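Glycoside hydrolase family 31 (Trueperella pyogenes, PDB 5I0F) probably hydrolyses cycloalternan, a cyclic glucan, by a retaining mechanism that passes through a covalent glycosyl-enzyme intermediate. Local coordinates at residues A[10-15]-A[195-200]; A[201-206]-A[531-536]; A[231-236]-A[485-490]; A[427-432]-A[471-476]. One frame throughout, in Å; residues are numbered along the deposited sequence.

Contact 1. Residues A[10-15]-A[195-200]. With GLC (alpha-D-glucopyranose), chain B.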
# COMPACT_ATOMS: atom_id res chain seq x y z
N GLU A 10 -14.42 -4.80 11.04
CA GLU A 10 -13.91 -3.48 10.58
C GLU A 10 -12.86 -3.63 9.47
O GLU A 10 -11.91 -2.85 9.36
CB GLU A 10 -13.44 -2.58 11.74
CG GLU A 10 -14.57 -2.32 12.74
CD GLU A 10 -14.17 -1.42 13.90
OE1 GLU A 10 -14.16 -0.18 13.73
OE2 GLU A 10 -13.87 -1.95 14.99
N HIS A 11 -13.06 -4.65 8.65
CA HIS A 11 -12.43 -4.73 7.31
C HIS A 11 -13.01 -3.50 6.56
O HIS A 11 -14.21 -3.30 6.58
CB HIS A 11 -12.81 -6.07 6.68
CG HIS A 11 -12.21 -6.35 5.34
ND1 HIS A 11 -12.40 -5.53 4.26
CD2 HIS A 11 -11.53 -7.43 4.87
CE1 HIS A 11 -11.78 -6.03 3.20
NE2 HIS A 11 -11.26 -7.19 3.54
N PRO A 12 -12.17 -2.67 5.90
CA PRO A 12 -12.76 -1.44 5.31
C PRO A 12 -13.75 -1.62 4.17
O PRO A 12 -14.48 -0.68 3.84
CB PRO A 12 -11.53 -0.65 4.85
CG PRO A 12 -10.41 -1.63 4.79
CD PRO A 12 -10.70 -2.65 5.86
N TYR A 13 -13.77 -2.79 3.54
CA TYR A 13 -14.65 -3.07 2.42
C TYR A 13 -15.59 -4.27 2.59
O TYR A 13 -16.22 -4.68 1.64
CB TYR A 13 -13.79 -3.26 1.16
CG TYR A 13 -12.92 -2.07 0.81
CD1 TYR A 13 -13.47 -0.90 0.26
CD2 TYR A 13 -11.53 -2.11 0.99
CE1 TYR A 13 -12.67 0.19 -0.07
CE2 TYR A 13 -10.73 -1.03 0.66
CZ TYR A 13 -11.29 0.12 0.14
OH TYR A 13 -10.43 1.17 -0.18
N ALA A 14 -15.69 -4.83 3.80
CA ALA A 14 -16.50 -6.02 4.01
C ALA A 14 -17.17 -5.94 5.36
O ALA A 14 -16.67 -5.28 6.29
CB ALA A 14 -15.66 -7.27 3.91
N ARG A 15 -18.32 -6.60 5.44
CA ARG A 15 -19.07 -6.72 6.69
C ARG A 15 -18.92 -8.13 7.24
O ARG A 15 -18.89 -9.10 6.48
CB ARG A 15 -20.55 -6.43 6.45
CG ARG A 15 -20.81 -5.11 5.73
CD ARG A 15 -22.20 -5.08 5.11
NE ARG A 15 -22.37 -6.12 4.10
CZ ARG A 15 -23.53 -6.70 3.77
NH1 ARG A 15 -23.54 -7.64 2.82
NH2 ARG A 15 -24.69 -6.38 4.38
N VAL A 195 -8.18 4.89 2.13
CA VAL A 195 -7.98 4.09 3.33
C VAL A 195 -6.87 3.09 3.03
O VAL A 195 -6.86 2.47 1.96
CB VAL A 195 -9.29 3.39 3.80
CG1 VAL A 195 -9.84 2.39 2.79
CG2 VAL A 195 -9.09 2.71 5.16
N VAL A 196 -5.92 2.95 3.94
CA VAL A 196 -4.81 2.04 3.73
C VAL A 196 -5.41 0.62 3.73
O VAL A 196 -6.20 0.27 4.62
CB VAL A 196 -3.75 2.21 4.82
CG1 VAL A 196 -2.72 1.10 4.76
CG2 VAL A 196 -3.10 3.59 4.71
N PHE A 197 -5.11 -0.17 2.71
CA PHE A 197 -5.67 -1.53 2.61
C PHE A 197 -4.75 -2.45 1.84
O PHE A 197 -4.10 -2.02 0.86
CB PHE A 197 -7.06 -1.51 1.95
CG PHE A 197 -7.67 -2.87 1.79
CD1 PHE A 197 -8.08 -3.59 2.91
CD2 PHE A 197 -7.78 -3.47 0.56
CE1 PHE A 197 -8.64 -4.85 2.79
CE2 PHE A 197 -8.33 -4.74 0.43
CZ PHE A 197 -8.74 -5.45 1.55
N GLU A 198 -4.68 -3.71 2.27
CA GLU A 198 -3.93 -4.72 1.54
C GLU A 198 -4.81 -5.48 0.54
O GLU A 198 -5.47 -6.45 0.91
CB GLU A 198 -3.22 -5.70 2.47
CG GLU A 198 -2.22 -6.54 1.68
CD GLU A 198 -2.08 -7.99 2.10
OE1 GLU A 198 -2.20 -8.31 3.30
OE2 GLU A 198 -1.78 -8.80 1.19
N GLN A 199 -4.82 -5.02 -0.71
CA GLN A 199 -5.48 -5.73 -1.80
C GLN A 199 -4.44 -6.62 -2.46
O GLN A 199 -3.51 -6.11 -3.12
CB GLN A 199 -6.08 -4.73 -2.81
CG GLN A 199 -6.68 -5.35 -4.06
CD GLN A 199 -7.72 -6.39 -3.78
OE1 GLN A 199 -8.66 -6.15 -3.01
NE2 GLN A 199 -7.57 -7.55 -4.38
N TYR A 200 -4.59 -7.93 -2.26
CA TYR A 200 -3.62 -8.90 -2.76
C TYR A 200 -3.94 -9.15 -4.23
O TYR A 200 -4.88 -9.86 -4.55
CB TYR A 200 -3.61 -10.20 -1.95
CG TYR A 200 -2.74 -11.33 -2.52
CD1 TYR A 200 -1.36 -11.18 -2.66
CD2 TYR A 200 -3.31 -12.54 -2.90
CE1 TYR A 200 -0.57 -12.21 -3.18
CE2 TYR A 200 -2.53 -13.58 -3.40
CZ TYR A 200 -1.16 -13.41 -3.56
OH TYR A 200 -0.39 -14.44 -4.05
C1 GLC B . 0.95 -13.67 0.12
C2 GLC B . 1.86 -12.58 -0.48
C3 GLC B . 2.19 -11.53 0.57
C4 GLC B . 0.91 -10.94 1.12
C5 GLC B . 0.10 -12.08 1.73
C6 GLC B . -1.21 -11.63 2.35
O2 GLC B . 3.04 -13.19 -1.01
O3 GLC B . 3.00 -10.50 -0.04
O4 GLC B . 1.21 -9.92 2.10
O5 GLC B . -0.20 -13.08 0.73
O6 GLC B . -2.17 -11.24 1.35
O HOH W 1 -7.72 1.07 -0.56
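With CG of F197 anti to its backbone N (chi1 178°) and CG of Y13 beside its own N and anti to the carbonyl carbon, the two aromatic rings meet edge to face. CD2 of Y13 stands over the centre of the phenyl ring, and CE2 comes to 3.7 Å from CG of F197; the planes are 81° apart, a T-shaped pair. The imidazole of H11 comes obliquely to CE1 and CZ of the same phenyl ring, its CE1 3.4 Å from CE1 of F197 and the planes 52° apart. P12, between H11 and Y13 in sequence, adds an aliphatic contact, CG lying 3.6 Å from CD1 of F197. The imidazole is itself fixed from within its own segment: the backbone N of Y13 donates to ND1 of H11 (3.1 Å), almost exactly in the ring plane, within the type I turn from H11 to A14.

At the outer end of Y13 the phenol and V195 come tip to tip, OH 3.3 Å from CG1 of V195. The hydroxyl is hydrogen-bonded to OD1 of D193, and a water that donates to it (2.7 Å from the water oxygen to Y13 OH) lies within bonding distance of O of V195 as well.

One residue past F197, E198 turns to the bound glycan, its OE2 accepting a hydrogen bond from O6 of the glucose, while the ring of Y200 lies with one face toward the sugar. The H11, Y13 and F197 side chains thus form an aromatic cluster that packs a turn of the N-terminal domain against the loop carrying two residues of the glycan pocket.

Contact 2. Residues A[201-206]-A[531-536]. With CA (calcium ion), chain E; GLC (alpha-D-glucopyranose), chain B; BGC (beta-D-glucopyranose), chain C.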
# COMPACT_ATOMS: atom_id res chain seq x y z
N LYS A 201 -3.13 -8.53 -5.09
CA LYS A 201 -3.22 -8.60 -6.55
C LYS A 201 -4.46 -7.89 -7.10
O LYS A 201 -5.43 -7.61 -6.37
CB LYS A 201 -3.09 -10.06 -7.07
CG LYS A 201 -1.87 -10.78 -6.45
CD LYS A 201 -1.49 -12.11 -7.10
CE LYS A 201 -2.62 -13.11 -7.09
NZ LYS A 201 -2.20 -14.41 -7.69
N ALA A 202 -4.40 -7.58 -8.40
CA ALA A 202 -5.49 -6.93 -9.14
C ALA A 202 -6.00 -5.64 -8.46
O ALA A 202 -7.21 -5.40 -8.37
CB ALA A 202 -6.64 -7.92 -9.32
N GLN A 203 -5.07 -4.80 -8.00
CA GLN A 203 -5.44 -3.56 -7.31
C GLN A 203 -6.24 -2.63 -8.25
O GLN A 203 -7.18 -1.94 -7.80
CB GLN A 203 -4.22 -2.83 -6.80
CG GLN A 203 -3.41 -3.58 -5.72
CD GLN A 203 -2.37 -4.56 -6.28
OE1 GLN A 203 -2.01 -4.50 -7.46
NE2 GLN A 203 -1.84 -5.43 -5.42
N GLY A 204 -5.87 -2.61 -9.53
CA GLY A 204 -6.57 -1.79 -10.52
C GLY A 204 -7.98 -2.25 -10.81
O GLY A 204 -8.88 -1.44 -10.91
N LYS A 205 -8.18 -3.56 -10.89
CA LYS A 205 -9.53 -4.11 -11.08
C LYS A 205 -10.43 -3.82 -9.91
O LYS A 205 -11.62 -3.59 -10.08
CB LYS A 205 -9.47 -5.64 -11.26
CG LYS A 205 -8.61 -6.12 -12.42
CD LYS A 205 -8.73 -7.64 -12.60
CE LYS A 205 -7.65 -8.21 -13.51
NZ LYS A 205 -7.98 -8.09 -14.97
N HIS A 206 -9.89 -3.81 -8.69
CA HIS A 206 -10.70 -3.57 -7.49
C HIS A 206 -10.73 -2.12 -7.03
O HIS A 206 -11.48 -1.79 -6.11
CB HIS A 206 -10.23 -4.47 -6.36
CG HIS A 206 -10.46 -5.92 -6.62
ND1 HIS A 206 -9.48 -6.76 -7.10
CD2 HIS A 206 -11.57 -6.69 -6.47
CE1 HIS A 206 -9.98 -7.98 -7.25
NE2 HIS A 206 -11.25 -7.96 -6.88
N GLY A 531 3.72 -3.29 -4.76
CA GLY A 531 3.08 -4.44 -4.10
C GLY A 531 2.95 -5.67 -4.97
O GLY A 531 3.78 -5.91 -5.87
N ASP A 532 1.93 -6.46 -4.68
CA ASP A 532 1.83 -7.82 -5.18
C ASP A 532 0.97 -7.93 -6.42
O ASP A 532 -0.20 -7.52 -6.39
CB ASP A 532 1.19 -8.71 -4.12
CG ASP A 532 2.02 -8.86 -2.89
OD1 ASP A 532 3.22 -8.53 -2.91
OD2 ASP A 532 1.47 -9.37 -1.88
N GLU A 533 1.51 -8.52 -7.49
CA GLU A 533 0.71 -8.77 -8.69
C GLU A 533 1.04 -10.08 -9.40
O GLU A 533 2.10 -10.68 -9.20
CB GLU A 533 0.83 -7.61 -9.71
CG GLU A 533 -0.33 -6.60 -9.73
CD GLU A 533 -1.66 -7.14 -10.27
OE1 GLU A 533 -1.93 -8.37 -10.16
OE2 GLU A 533 -2.47 -6.34 -10.82
N ASP A 534 0.10 -10.48 -10.25
CA ASP A 534 0.29 -11.56 -11.20
C ASP A 534 1.21 -11.12 -12.36
O ASP A 534 1.41 -9.93 -12.60
CB ASP A 534 -1.06 -12.00 -11.77
CG ASP A 534 -1.91 -12.73 -10.74
OD1 ASP A 534 -1.49 -13.81 -10.27
OD2 ASP A 534 -3.01 -12.23 -10.39
N SER A 535 1.77 -12.11 -13.05
CA SER A 535 2.58 -11.87 -14.22
C SER A 535 1.72 -11.80 -15.46
O SER A 535 1.65 -12.76 -16.26
CB SER A 535 3.66 -12.95 -14.39
OG SER A 535 4.64 -12.86 -13.36
N THR A 536 1.08 -10.65 -15.63
CA THR A 536 0.14 -10.39 -16.73
C THR A 536 0.39 -9.04 -17.40
O THR A 536 0.94 -8.10 -16.78
CB THR A 536 -1.31 -10.41 -16.25
OG1 THR A 536 -1.57 -9.32 -15.38
CG2 THR A 536 -1.68 -11.74 -15.58
CA CA E . -1.46 -15.89 -11.75
C1 GLC B . 0.95 -13.67 0.12
C2 GLC B . 1.86 -12.58 -0.48
C3 GLC B . 2.19 -11.53 0.57
C4 GLC B . 0.91 -10.94 1.12
C5 GLC B . 0.10 -12.08 1.73
C6 GLC B . -1.21 -11.63 2.35
O2 GLC B . 3.04 -13.19 -1.01
O3 GLC B . 3.00 -10.50 -0.04
O4 GLC B . 1.21 -9.92 2.10
O5 GLC B . -0.20 -13.08 0.73
O6 GLC B . -2.17 -11.24 1.35
C2 BGC C . 5.41 -8.67 -0.05
C3 BGC C . 6.12 -9.66 -0.99
C4 BGC C . 6.96 -10.62 -0.15
C5 BGC C . 6.11 -11.31 0.92
C6 BGC C . 7.03 -12.09 1.85
C1 BGC C . 5.34 -8.99 1.47
O2 BGC C . 4.40 -7.80 -0.60
O3 BGC C . 6.91 -8.96 -1.94
O4 BGC C . 7.58 -11.60 -1.00
O5 BGC C . 5.30 -10.40 1.71
O6 BGC C . 6.27 -12.93 2.73
O HOH W 2 -3.04 -3.68 -10.27
O HOH W 3 0.56 -14.83 -12.44
O HOH W 4 -0.45 -16.44 -9.49
O HOH W 5 -0.92 -18.10 -12.00
O HOH W 6 -3.75 -16.27 -10.72
O HOH W 7 -2.80 -14.88 -13.38
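K201 and D534 cross at about a right angle, the lysine chain bending at chi3 (-58°) as it crosses the carboxylate. NZ of K201 meets OD1 of D534 at 2.7 Å, on the syn side and 28° out of the carboxylate plane, and the pair is a salt bridge. Q203 and E533 instead slide past each other in opposite directions, their amide and carboxylate planes 89° apart. This leaves the Q203 amide pointing at the backbone: NE2 donates to O of D532 at 2.8 Å, that oxygen lying near the amide plane of Q203, and a water links OE1 of Q203 to OE2 of E533.

The carboxylate of E533 is gripped at one oxygen from both faces. The N-H of A202 reaches OE1 of E533 at 3.1 Å in an almost straight bond from above the plane, while the N of D534 comes to OE1 of E533 at 2.9 Å from the opposite face. Since A202 is the N-cap residue of helix 203-206, this bond ties the start of that helix to the loop after barrel strand 527-529.

Next to these bonds, D532 faces the glycan, OD1 accepting from O2 of the beta-glucose at 2.7 Å. OD1 of D534 also binds a calcium ion whose other ligands are five waters. Sharing one oxygen between a lysine and calcium probably stabilises the negative charge of D534, while the Q203 bond to the backbone oxygen of D532 probably helps position this residue of the sugar-binding site.

Contact 3. Residues A[231-236]-A[485-490]. With CA (calcium ion), chain K.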
# COMPACT_ATOMS: atom_id res chain seq x y z
N GLU A 231 -6.90 17.66 5.40
CA GLU A 231 -5.84 17.45 6.39
C GLU A 231 -6.32 16.57 7.54
O GLU A 231 -6.71 17.04 8.60
CB GLU A 231 -5.23 18.77 6.91
CG GLU A 231 -3.82 18.55 7.50
CD GLU A 231 -3.10 19.83 7.89
OE1 GLU A 231 -2.67 19.94 9.04
OE2 GLU A 231 -2.97 20.74 7.06
N THR A 232 -6.30 15.27 7.28
CA THR A 232 -6.80 14.27 8.20
C THR A 232 -6.11 12.95 7.89
O THR A 232 -5.68 12.75 6.74
CB THR A 232 -8.32 14.09 8.08
OG1 THR A 232 -8.77 13.19 9.10
CG2 THR A 232 -8.73 13.51 6.70
N THR A 233 -6.02 12.08 8.89
CA THR A 233 -5.65 10.66 8.67
C THR A 233 -6.83 9.70 8.83
O THR A 233 -6.66 8.48 8.76
CB THR A 233 -4.47 10.22 9.56
OG1 THR A 233 -4.84 10.32 10.94
CG2 THR A 233 -3.22 11.08 9.28
N ARG A 234 -8.04 10.24 8.99
CA ARG A 234 -9.24 9.44 8.96
C ARG A 234 -9.61 9.15 7.51
O ARG A 234 -9.08 9.76 6.58
CB ARG A 234 -10.40 10.14 9.69
CG ARG A 234 -10.08 10.51 11.12
CD ARG A 234 -11.33 10.83 11.94
NE ARG A 234 -11.03 11.18 13.33
CZ ARG A 234 -10.65 12.38 13.78
NH1 ARG A 234 -10.48 13.43 12.96
NH2 ARG A 234 -10.43 12.56 15.09
N ARG A 235 -10.53 8.22 7.33
CA ARG A 235 -10.96 7.80 6.02
C ARG A 235 -11.71 8.93 5.32
O ARG A 235 -12.44 9.68 5.97
CB ARG A 235 -11.83 6.58 6.14
CG ARG A 235 -12.21 5.93 4.82
CD ARG A 235 -12.78 4.56 5.11
NE ARG A 235 -13.09 3.80 3.90
CZ ARG A 235 -13.63 2.58 3.94
NH1 ARG A 235 -13.89 1.93 2.82
NH2 ARG A 235 -13.97 2.03 5.12
N THR A 236 -11.51 9.03 4.01
CA THR A 236 -12.21 9.98 3.16
C THR A 236 -12.68 9.27 1.90
O THR A 236 -12.07 8.29 1.48
CB THR A 236 -11.34 11.18 2.77
OG1 THR A 236 -10.08 10.73 2.25
CG2 THR A 236 -11.07 12.06 3.98
N GLY A 485 -7.90 4.46 16.68
CA GLY A 485 -7.62 3.79 15.42
C GLY A 485 -8.15 4.50 14.20
O GLY A 485 -7.54 4.46 13.13
N ASP A 486 -9.27 5.18 14.35
CA ASP A 486 -9.83 5.92 13.22
C ASP A 486 -8.87 6.98 12.65
O ASP A 486 -9.00 7.30 11.47
CB ASP A 486 -11.19 6.51 13.54
CG ASP A 486 -11.13 7.62 14.56
OD1 ASP A 486 -10.24 7.63 15.44
OD2 ASP A 486 -12.03 8.47 14.48
N GLU A 487 -7.93 7.46 13.45
CA GLU A 487 -6.80 8.29 12.96
C GLU A 487 -5.49 7.55 12.82
O GLU A 487 -4.73 7.81 11.90
CB GLU A 487 -6.56 9.47 13.92
CG GLU A 487 -7.59 10.55 13.88
CD GLU A 487 -7.15 11.79 14.68
OE1 GLU A 487 -7.08 11.71 15.92
OE2 GLU A 487 -6.87 12.83 14.05
N GLY A 488 -5.18 6.66 13.77
CA GLY A 488 -3.88 6.02 13.85
C GLY A 488 -3.63 4.90 12.86
O GLY A 488 -2.47 4.63 12.51
N ASN A 489 -4.69 4.23 12.42
CA ASN A 489 -4.55 3.06 11.54
C ASN A 489 -4.00 3.42 10.14
O ASN A 489 -3.13 2.70 9.64
CB ASN A 489 -5.85 2.27 11.45
CG ASN A 489 -6.30 1.71 12.81
OD1 ASN A 489 -5.56 1.74 13.80
ND2 ASN A 489 -7.52 1.23 12.87
N ASN A 490 -4.48 4.51 9.52
CA ASN A 490 -3.91 4.97 8.24
C ASN A 490 -2.50 5.55 8.40
O ASN A 490 -1.67 5.49 7.48
CB ASN A 490 -4.78 6.03 7.58
CG ASN A 490 -6.06 5.47 6.96
OD1 ASN A 490 -6.10 4.34 6.47
ND2 ASN A 490 -7.11 6.30 6.95
CA CA K . -14.50 8.29 13.22
O HOH W 8 -6.92 5.77 10.19
O HOH W 9 -6.83 13.33 11.40
O HOH W 10 -3.97 12.21 12.63
O HOH W 11 -10.65 10.11 16.53
O HOH W 12 -11.16 6.76 9.72
O HOH W 13 -14.69 7.82 15.64
O HOH W 14 -16.93 9.01 13.35
O HOH W 15 -14.74 6.03 12.69
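R234 lays its guanidinium over the carboxylate of E487, the two planes only 4° apart and stacked, with NH2 of R234 3.4 Å from CD of E487. No N-H points at OE1 of E487, which lies well out of the guanidinium plane, so the salt bridge between NH2 of R234 and OE1 of E487, at 3.6 Å, rests on charge alone. The methylene CG of E487 also sits over the same guanidinium face. The edge of the group serves D486 instead. Extended from CG to NE, the arginine chain runs side by side with the aspartate, and NE donates to OD2 of D486 at 3.1 Å; the acceptor is in the guanidinium plane, but the donor stands above the carboxylate plane. That same OD2 binds calcium at 2.8 Å, in a site completed by D253, L254 and waters, so one oxygen is shared between metal and arginine.

The acidic pair belongs to the first turn of helix 485-506 in the barrel domain, and the loop 231-236 links two strands of the beta domain that precedes it. With D253 and L254 coming from the beta domain and D486 from the barrel, the calcium bridges the two beside the arginine.

T233 places OG1 between its backbone N and carbonyl carbon (chi1 62°), from where the hydroxyl donates to the backbone O of E487 at 2.7 Å. The backbone of T233 is held too: ND2 of N490 donates to O of T233 at 2.9 Å, coming from above the carbonyl plane. An ST turn shapes the loop, OG1 of T232 accepting from N of R234. Water fills in between: one molecule accepts from N of T233 and donates to OE2 of E487, and another joins N of R235 to O of D486.

Contact 4. Residues A[427-432]-A[471-476]. With GLC (alpha-D-glucopyranose), chain B; BGC (beta-D-glucopyranose), chain C.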
# COMPACT_ATOMS: atom_id res chain seq x y z
N ARG A 427 -6.53 -8.79 13.02
CA ARG A 427 -7.80 -9.29 12.47
C ARG A 427 -7.72 -9.77 11.03
O ARG A 427 -8.67 -10.34 10.53
CB ARG A 427 -8.88 -8.21 12.59
CG ARG A 427 -9.20 -7.87 14.05
CD ARG A 427 -10.22 -6.75 14.14
NE ARG A 427 -10.32 -6.18 15.49
CZ ARG A 427 -11.12 -5.17 15.83
NH1 ARG A 427 -11.94 -4.62 14.94
NH2 ARG A 427 -11.12 -4.73 17.08
N GLY A 428 -6.59 -9.50 10.38
CA GLY A 428 -6.38 -9.85 9.01
C GLY A 428 -6.09 -11.32 8.81
O GLY A 428 -6.00 -12.11 9.76
N TRP A 429 -5.92 -11.66 7.54
CA TRP A 429 -5.74 -13.04 7.11
C TRP A 429 -4.25 -13.44 7.17
O TRP A 429 -3.94 -14.58 7.44
CB TRP A 429 -6.31 -13.24 5.69
CG TRP A 429 -5.76 -12.27 4.66
CD1 TRP A 429 -4.63 -12.44 3.91
CD2 TRP A 429 -6.31 -10.99 4.29
NE1 TRP A 429 -4.44 -11.33 3.09
CE2 TRP A 429 -5.45 -10.43 3.29
CE3 TRP A 429 -7.44 -10.26 4.70
CZ2 TRP A 429 -5.68 -9.17 2.71
CZ3 TRP A 429 -7.68 -9.00 4.10
CH2 TRP A 429 -6.80 -8.47 3.12
N TRP A 430 -3.35 -12.48 6.94
CA TRP A 430 -1.90 -12.75 6.94
C TRP A 430 -1.35 -12.46 8.33
O TRP A 430 -1.60 -11.38 8.87
CB TRP A 430 -1.26 -11.82 5.92
CG TRP A 430 0.15 -12.10 5.49
CD1 TRP A 430 0.72 -13.31 5.20
CD2 TRP A 430 1.15 -11.11 5.22
NE1 TRP A 430 2.02 -13.13 4.80
CE2 TRP A 430 2.32 -11.79 4.80
CE3 TRP A 430 1.18 -9.71 5.31
CZ2 TRP A 430 3.50 -11.13 4.47
CZ3 TRP A 430 2.34 -9.04 4.96
CH2 TRP A 430 3.50 -9.75 4.55
N PHE A 431 -0.60 -13.41 8.90
CA PHE A 431 -0.12 -13.32 10.29
C PHE A 431 -1.32 -13.11 11.23
O PHE A 431 -1.34 -12.16 12.00
CB PHE A 431 0.91 -12.19 10.48
CG PHE A 431 2.28 -12.47 9.89
CD1 PHE A 431 2.47 -12.58 8.51
CD2 PHE A 431 3.40 -12.54 10.71
CE1 PHE A 431 3.73 -12.81 7.97
CE2 PHE A 431 4.67 -12.77 10.18
CZ PHE A 431 4.83 -12.93 8.81
N PRO A 432 -2.32 -14.00 11.14
CA PRO A 432 -3.54 -13.82 11.94
C PRO A 432 -3.26 -13.85 13.45
O PRO A 432 -2.41 -14.62 13.92
CB PRO A 432 -4.42 -15.01 11.50
CG PRO A 432 -3.47 -16.05 11.05
CD PRO A 432 -2.30 -15.32 10.47
N HIS A 471 -2.30 -3.60 8.85
CA HIS A 471 -2.96 -4.65 9.64
C HIS A 471 -3.96 -4.15 10.68
O HIS A 471 -4.77 -4.94 11.20
CB HIS A 471 -1.89 -5.49 10.35
CG HIS A 471 -0.69 -5.77 9.51
ND1 HIS A 471 -0.72 -6.63 8.43
CD2 HIS A 471 0.57 -5.26 9.55
CE1 HIS A 471 0.46 -6.65 7.85
NE2 HIS A 471 1.26 -5.83 8.51
N ALA A 472 -3.92 -2.86 11.01
CA ALA A 472 -4.75 -2.32 12.11
C ALA A 472 -6.15 -2.03 11.61
O ALA A 472 -6.32 -1.13 10.77
CB ALA A 472 -4.15 -1.05 12.67
N TRP A 473 -7.14 -2.78 12.10
CA TRP A 473 -8.54 -2.51 11.84
C TRP A 473 -9.24 -2.30 13.18
O TRP A 473 -9.11 -3.11 14.08
CB TRP A 473 -9.22 -3.68 11.14
CG TRP A 473 -8.72 -4.08 9.78
CD1 TRP A 473 -7.96 -3.35 8.90
CD2 TRP A 473 -8.99 -5.32 9.13
NE1 TRP A 473 -7.71 -4.08 7.76
CE2 TRP A 473 -8.34 -5.29 7.88
CE3 TRP A 473 -9.70 -6.46 9.49
CZ2 TRP A 473 -8.41 -6.36 6.98
CZ3 TRP A 473 -9.77 -7.52 8.60
CH2 TRP A 473 -9.11 -7.47 7.37
N GLY A 474 -10.00 -1.21 13.29
CA GLY A 474 -10.76 -0.92 14.51
C GLY A 474 -10.70 0.57 14.76
O GLY A 474 -9.62 1.12 15.01
N SER A 475 -11.85 1.23 14.68
CA SER A 475 -11.89 2.67 14.87
C SER A 475 -11.52 3.08 16.32
O SER A 475 -11.09 4.21 16.54
CB SER A 475 -13.29 3.20 14.51
OG SER A 475 -14.22 2.80 15.50
N ASP A 476 -11.68 2.15 17.27
CA ASP A 476 -11.51 2.44 18.70
C ASP A 476 -10.22 1.85 19.30
O ASP A 476 -10.04 1.87 20.51
CB ASP A 476 -12.73 1.99 19.52
CG ASP A 476 -13.25 0.60 19.11
OD1 ASP A 476 -12.72 -0.06 18.15
OD2 ASP A 476 -14.26 0.19 19.74
C1 GLC B . 0.95 -13.67 0.12
C2 GLC B . 1.86 -12.58 -0.48
C3 GLC B . 2.19 -11.53 0.57
C4 GLC B . 0.91 -10.94 1.12
C5 GLC B . 0.10 -12.08 1.73
C6 GLC B . -1.21 -11.63 2.35
O2 GLC B . 3.04 -13.19 -1.01
O3 GLC B . 3.00 -10.50 -0.04
O4 GLC B . 1.21 -9.92 2.10
O5 GLC B . -0.20 -13.08 0.73
O6 GLC B . -2.17 -11.24 1.35
C2 BGC C . 5.41 -8.67 -0.05
C3 BGC C . 6.12 -9.66 -0.99
C4 BGC C . 6.96 -10.62 -0.15
C5 BGC C . 6.11 -11.31 0.92
C6 BGC C . 7.03 -12.09 1.85
C1 BGC C . 5.34 -8.99 1.47
O2 BGC C . 4.40 -7.80 -0.60
O3 BGC C . 6.91 -8.96 -1.94
O4 BGC C . 7.58 -11.60 -1.00
O5 BGC C . 5.30 -10.40 1.71
O6 BGC C . 6.27 -12.93 2.73
O HOH W 16 -12.22 -2.70 18.68
O HOH W 17 -2.42 -8.77 8.04
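The guanidinium of R427 lies with one face over the backbone O of W473, its NH1 3.3 Å from that oxygen, yet the angle is too poor for a hydrogen bond. The two loops of the TIM-barrel domain run almost antiparallel here, 170° apart, beside the glycan pocket of this family 31 enzyme. R427 is extended from CG to NE, and its hydrogen bonds go to other partners: NH1 bonds to O of I9 and forms a salt bridge with E10, while NH2 does so with E418. A water carries NH2 on to OD1 of D476.

Closer to the backbone, CB of R427 packs on CE3 of W473 at 3.7 Å, and N of G428 lies over one face of that indole. W429 crosses W473 at about a right angle, bringing its CZ3 to the indole edge, 3.9 Å from CH2 of W473. G474 has a backbone conformation open mainly to glycine, and its CA lies 3.9 Å from NH1 of R427.

The far end of the contact faces the bound glycan. W430 is covered on one face by F431 and on the opposite face by O4 of the alpha-glucose, while CE1 of H471 approaches CE3 of W430 at 4.0 Å. A water spans O of W430 and ND1 of H471. The indole N-H of W429 points in its ring plane at the sugar, NE1 of W429 lying 2.9 Å from O6 of the glucose with an N-H...O angle of 171°.

Contact 3 lies at the surface, whereas contacts 1, 2 and 4 are partly buried and reach the same glucose, contacts 2 and 4 also the beta-glucose. Chemistry follows place: contact 1 is aromatic and apolar, contact 4 combines indole packing with water bridges, and contacts 2 and 3 rely on charge, each sharing an aspartate oxygen with calcium. Residues 195-206 run continuously through contacts 1 and 2. Contact 1 also meets contact 3, where R235 bonds to O of P12, and contact 4, where E10 accepts a hydrogen bond from N of S475. Contacts 3 and 4 join through a backbone hydrogen bond between D486 and S475. Contact 2 touches neither contact 3 nor contact 4, its centre about 25 Å and 21 Å from theirs.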